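Local coordinates for protein carbon monoxide dehydrogenase (Thermococcus sp. AM4, PDB 6T7J) that probably catalyses the oxidation of carbon monoxide to carbon dioxide at a nickel-iron-sulfur cluster, captured here in a nickel-free state, at residues A[122-127]-A[238-243]; A[244-249]-A[416-421]. All blocks are in the same frame, centred on the assembly; numbering follows the deposited sequence.

Interaction 1 of 2, residues A[122-127]-A[238-243]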
# COMPACT_ATOMS: atom_id res chain seq x y z
N TYR A 122 -28.17 -8.25 -14.45
CA TYR A 122 -27.21 -7.53 -15.27
C TYR A 122 -27.05 -8.24 -16.61
O TYR A 122 -27.03 -9.48 -16.67
CB TYR A 122 -25.86 -7.41 -14.57
CG TYR A 122 -25.92 -6.59 -13.30
CD1 TYR A 122 -25.70 -5.22 -13.32
CD2 TYR A 122 -26.19 -7.19 -12.07
CE1 TYR A 122 -25.76 -4.46 -12.17
CE2 TYR A 122 -26.25 -6.44 -10.91
CZ TYR A 122 -26.03 -5.08 -10.96
OH TYR A 122 -26.09 -4.33 -9.81
N LYS A 123 -26.93 -7.46 -17.67
CA LYS A 123 -26.91 -7.94 -19.04
C LYS A 123 -25.52 -7.78 -19.64
O LYS A 123 -24.65 -7.11 -19.10
CB LYS A 123 -27.93 -7.19 -19.90
CG LYS A 123 -29.38 -7.58 -19.69
CD LYS A 123 -30.13 -6.56 -18.84
CE LYS A 123 -31.05 -7.25 -17.84
NZ LYS A 123 -31.65 -6.28 -16.89
N LEU A 124 -25.33 -8.43 -20.79
CA LEU A 124 -24.26 -8.09 -21.72
C LEU A 124 -24.92 -7.23 -22.80
O LEU A 124 -25.52 -7.76 -23.74
CB LEU A 124 -23.60 -9.33 -22.30
CG LEU A 124 -22.82 -10.22 -21.33
CD1 LEU A 124 -22.33 -11.48 -22.04
CD2 LEU A 124 -21.66 -9.46 -20.72
N THR A 125 -24.83 -5.91 -22.65
CA THR A 125 -25.56 -5.01 -23.54
C THR A 125 -24.74 -4.58 -24.75
O THR A 125 -25.32 -4.34 -25.82
CB THR A 125 -26.02 -3.77 -22.78
OG1 THR A 125 -24.89 -2.97 -22.43
CG2 THR A 125 -26.76 -4.17 -21.51
N ASP A 126 -23.43 -4.47 -24.62
CA ASP A 126 -22.55 -4.10 -25.73
C ASP A 126 -21.75 -5.34 -26.11
O ASP A 126 -20.60 -5.53 -25.69
CB ASP A 126 -21.64 -2.92 -25.36
CG ASP A 126 -21.12 -2.19 -26.58
OD1 ASP A 126 -20.84 -2.85 -27.61
OD2 ASP A 126 -21.00 -0.94 -26.52
N VAL A 127 -22.37 -6.21 -26.91
CA VAL A 127 -21.69 -7.42 -27.36
C VAL A 127 -20.58 -7.09 -28.34
O VAL A 127 -19.59 -7.82 -28.44
CB VAL A 127 -22.72 -8.39 -27.97
CG1 VAL A 127 -22.07 -9.72 -28.33
CG2 VAL A 127 -23.88 -8.61 -27.00
N SER A 238 -17.70 -1.59 -17.69
CA SER A 238 -18.88 -0.77 -17.44
C SER A 238 -19.63 -0.50 -18.73
O SER A 238 -20.87 -0.51 -18.75
CB SER A 238 -18.49 0.53 -16.75
OG SER A 238 -17.56 0.30 -15.71
N ASP A 239 -18.90 -0.27 -19.82
CA ASP A 239 -19.55 -0.09 -21.12
C ASP A 239 -20.23 -1.38 -21.58
O ASP A 239 -21.37 -1.35 -22.06
CB ASP A 239 -18.54 0.38 -22.16
CG ASP A 239 -18.13 1.82 -21.97
OD1 ASP A 239 -18.71 2.50 -21.09
OD2 ASP A 239 -17.22 2.29 -22.69
N ILE A 240 -19.55 -2.52 -21.43
CA ILE A 240 -20.11 -3.79 -21.86
C ILE A 240 -21.38 -4.12 -21.07
O ILE A 240 -22.35 -4.64 -21.63
CB ILE A 240 -19.06 -4.91 -21.73
CG1 ILE A 240 -18.00 -4.78 -22.82
CG2 ILE A 240 -19.71 -6.29 -21.77
CD1 ILE A 240 -16.69 -5.46 -22.49
N LEU A 241 -21.40 -3.79 -19.78
CA LEU A 241 -22.52 -4.16 -18.93
C LEU A 241 -23.68 -3.17 -19.05
O LEU A 241 -24.84 -3.59 -19.08
CB LEU A 241 -22.07 -4.26 -17.47
CG LEU A 241 -21.41 -5.57 -17.02
CD1 LEU A 241 -20.57 -5.35 -15.77
CD2 LEU A 241 -22.46 -6.65 -16.78
N PHE A 242 -23.40 -1.87 -19.11
CA PHE A 242 -24.44 -0.85 -19.05
C PHE A 242 -24.54 0.00 -20.31
O PHE A 242 -25.32 0.96 -20.34
CB PHE A 242 -24.22 0.07 -17.84
CG PHE A 242 -24.04 -0.68 -16.55
CD1 PHE A 242 -25.05 -1.47 -16.04
CD2 PHE A 242 -22.85 -0.58 -15.85
CE1 PHE A 242 -24.89 -2.15 -14.86
CE2 PHE A 242 -22.68 -1.27 -14.66
CZ PHE A 242 -23.70 -2.05 -14.17
N GLY A 243 -23.77 -0.32 -21.35
CA GLY A 243 -23.86 0.43 -22.59
C GLY A 243 -22.75 1.44 -22.77
O GLY A 243 -22.37 2.13 -21.82
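T125 holds OG1 between its backbone N and carbonyl carbon (chi1 69°), which brings the hydroxyl to I240 O at 3.1 Å and leaves CG2 anti to the carbonyl carbon, 3.2 Å from L241 O. Both oxygens belong to the last turn of helix 212-242, and the loop 122-127 passes over its C-terminal end. I240 O takes three donors. T125 N lies 3.0 Å from I240 O, almost in line with its carbonyl bond; T125 OG1 stands above the carbonyl plane; D126 N is 3.2 Å from I240 O with an N-H...O angle of 168°. Alongside, L124 and I240 point the same way, CD2 of L124 lying 3.9 Å from CG2 of I240, beside L130 and L133 of helix 127-136. Farther up the loop the rings of Y122 and F242 meet rim to rim, neither over the other's face, with CD1 of Y122 3.5 Å from CE1 of F242 and the planes turned 67° apart. Y122 CB rests on L241 CD2, and its hydroxyl bonds to I272 O. An alanine in place of Y122 would probably leave the F242 rim without this aromatic neighbour and I272 O without its hydroxyl mate. G243, with positive phi, ends the helix, while D126 N-caps helix 127-136, OD1 accepting from K129 N and OD2 probably hydrogen-bonded to T244 OG1. The end of helix 212-242 thus meets the loop leading into helix 127-136, and its partial negative charge is likely to be eased by the three N-H and O-H groups.

Interaction 2 of 2, residues A[244-249]-A[416-421]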
# COMPACT_ATOMS: atom_id res chain seq x y z
N THR A 244 -22.22 1.52 -23.99
CA THR A 244 -21.21 2.54 -24.29
C THR A 244 -21.89 3.90 -24.39
O THR A 244 -22.89 4.04 -25.10
CB THR A 244 -20.49 2.21 -25.60
OG1 THR A 244 -19.86 0.93 -25.49
CG2 THR A 244 -19.43 3.26 -25.90
N PRO A 245 -21.40 4.92 -23.68
CA PRO A 245 -22.06 6.22 -23.70
C PRO A 245 -22.14 6.82 -25.10
O PRO A 245 -21.20 6.73 -25.89
CB PRO A 245 -21.19 7.08 -22.77
CG PRO A 245 -20.55 6.09 -21.85
CD PRO A 245 -20.31 4.87 -22.69
N LYS A 246 -23.29 7.41 -25.39
CA LYS A 246 -23.55 8.14 -26.62
C LYS A 246 -24.05 9.53 -26.25
O LYS A 246 -24.58 9.73 -25.15
CB LYS A 246 -24.59 7.41 -27.49
CG LYS A 246 -24.06 6.13 -28.13
CD LYS A 246 -22.82 6.39 -28.97
CE LYS A 246 -21.83 5.24 -28.90
NZ LYS A 246 -22.39 3.98 -29.46
N PRO A 247 -23.89 10.51 -27.14
CA PRO A 247 -24.23 11.89 -26.77
C PRO A 247 -25.69 12.03 -26.34
O PRO A 247 -26.60 11.47 -26.94
CB PRO A 247 -23.96 12.67 -28.06
CG PRO A 247 -22.91 11.87 -28.76
CD PRO A 247 -23.25 10.44 -28.46
N LEU A 248 -25.88 12.79 -25.26
CA LEU A 248 -27.20 13.09 -24.73
C LEU A 248 -27.12 14.42 -24.00
O LEU A 248 -26.05 15.02 -23.88
CB LEU A 248 -27.70 11.97 -23.81
CG LEU A 248 -26.78 11.55 -22.65
CD1 LEU A 248 -27.05 12.39 -21.40
CD2 LEU A 248 -26.97 10.08 -22.34
N LYS A 249 -28.27 14.89 -23.51
CA LYS A 249 -28.35 16.15 -22.79
C LYS A 249 -28.98 15.92 -21.42
O LYS A 249 -29.83 15.05 -21.24
CB LYS A 249 -29.17 17.18 -23.57
CG LYS A 249 -28.64 17.45 -24.97
CD LYS A 249 -29.13 18.78 -25.50
CE LYS A 249 -30.65 18.84 -25.53
NZ LYS A 249 -31.14 20.24 -25.73
N GLY A 416 -21.76 12.38 -22.61
CA GLY A 416 -21.77 11.09 -23.26
C GLY A 416 -20.83 10.95 -24.44
O GLY A 416 -21.16 10.23 -25.39
N PHE A 417 -19.66 11.59 -24.39
CA PHE A 417 -18.73 11.56 -25.52
C PHE A 417 -17.62 10.55 -25.22
O PHE A 417 -16.50 10.89 -24.86
CB PHE A 417 -18.16 12.95 -25.78
CG PHE A 417 -19.17 13.91 -26.36
CD1 PHE A 417 -19.60 13.78 -27.67
CD2 PHE A 417 -19.68 14.94 -25.58
CE1 PHE A 417 -20.53 14.65 -28.20
CE2 PHE A 417 -20.61 15.81 -26.11
CZ PHE A 417 -21.04 15.67 -27.41
N SER A 418 -17.96 9.27 -25.38
CA SER A 418 -16.95 8.24 -25.39
C SER A 418 -16.18 8.28 -26.71
O SER A 418 -16.53 9.00 -27.64
CB SER A 418 -17.59 6.86 -25.19
OG SER A 418 -18.51 6.57 -26.22
N VAL A 419 -15.10 7.50 -26.78
CA VAL A 419 -14.30 7.45 -28.00
C VAL A 419 -15.16 6.94 -29.16
O VAL A 419 -15.07 7.45 -30.29
CB VAL A 419 -13.05 6.57 -27.80
CG1 VAL A 419 -12.22 6.53 -29.07
CG2 VAL A 419 -12.23 7.10 -26.63
N GLU A 420 -16.01 5.95 -28.90
CA GLU A 420 -16.91 5.45 -29.93
C GLU A 420 -17.87 6.54 -30.38
O GLU A 420 -18.10 6.71 -31.59
CB GLU A 420 -17.68 4.24 -29.41
CG GLU A 420 -16.83 2.98 -29.26
CD GLU A 420 -16.11 2.92 -27.93
OE1 GLU A 420 -15.24 2.04 -27.76
OE2 GLU A 420 -16.41 3.75 -27.04
N ALA A 421 -18.44 7.29 -29.44
CA ALA A 421 -19.35 8.37 -29.79
C ALA A 421 -18.65 9.45 -30.60
O ALA A 421 -19.21 10.00 -31.55
CB ALA A 421 -19.98 8.96 -28.53
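S418 OG is held by two bonds: it donates to P245 O at 2.7 Å and accepts from A421 N at 3.3 Å with an N-H...O angle of 161°. With chi1 at 61° the hydroxyl oxygen sits between the backbone N and the carbonyl carbon of S418, where it can serve as N-cap of helix 419-425 while its proton goes across to the loop 244-249. The donor lies close to the carbonyl plane of P245, tilted 16° from it. The serine thus ties the first turn of the helix to the loop. Apolar contacts flank this bond. P247 CD meets A421 CB at 3.6 Å, and the aliphatic part of K246 bends at chi2, which lays its CD 3.9 Å from A421 CB. On its other atoms P247 crosses F417 at about a right angle, CG approaching ring atom CE1 obliquely at 3.7 Å. T244 turns its methyl CG2 to E420 OE2, 3.3 Å away, while the other carboxylate oxygen of E420 is in a salt bridge with K129. G416 lets the two backbones come close, its CA only 4.4 Å from that of P247; a CB there would overlap K246 O, and at these backbone angles would also press on the carbonyl oxygen of the residue before, so glycine is called for. Strand 248-252 begins within 244-249 and pairs antiparallel with strand 411-415, which leads into G416; L248 and A415 bond through their backbones. R527 of helix 525-538 touches P245, S418 and V419, M312 and R313 of helix 304-314 touch P245, and D239 of helix 212-242 meets T244 and P245.

How the interactions relate
From the N terminus, helix 81-115 leads into the loop 122-127, and a mostly helical run of 110 residues returns as helix 212-242, whose end closes interaction 1. The chain then enters 244-249 at once and opens interaction 2, which closes only at 416-421, after the six-stranded parallel sheet 261-373 has been built; the second such sheet starts later, at 444-448. The two loops stand in series, neither nested nor crossed. The contacts touch: D126 OD2 and T244 OG1 are probably hydrogen-bonded, and D239 packs on P245. K129 of helix 127-136 forms salt bridges with both D239 and E420, so that helix ties the two contacts together.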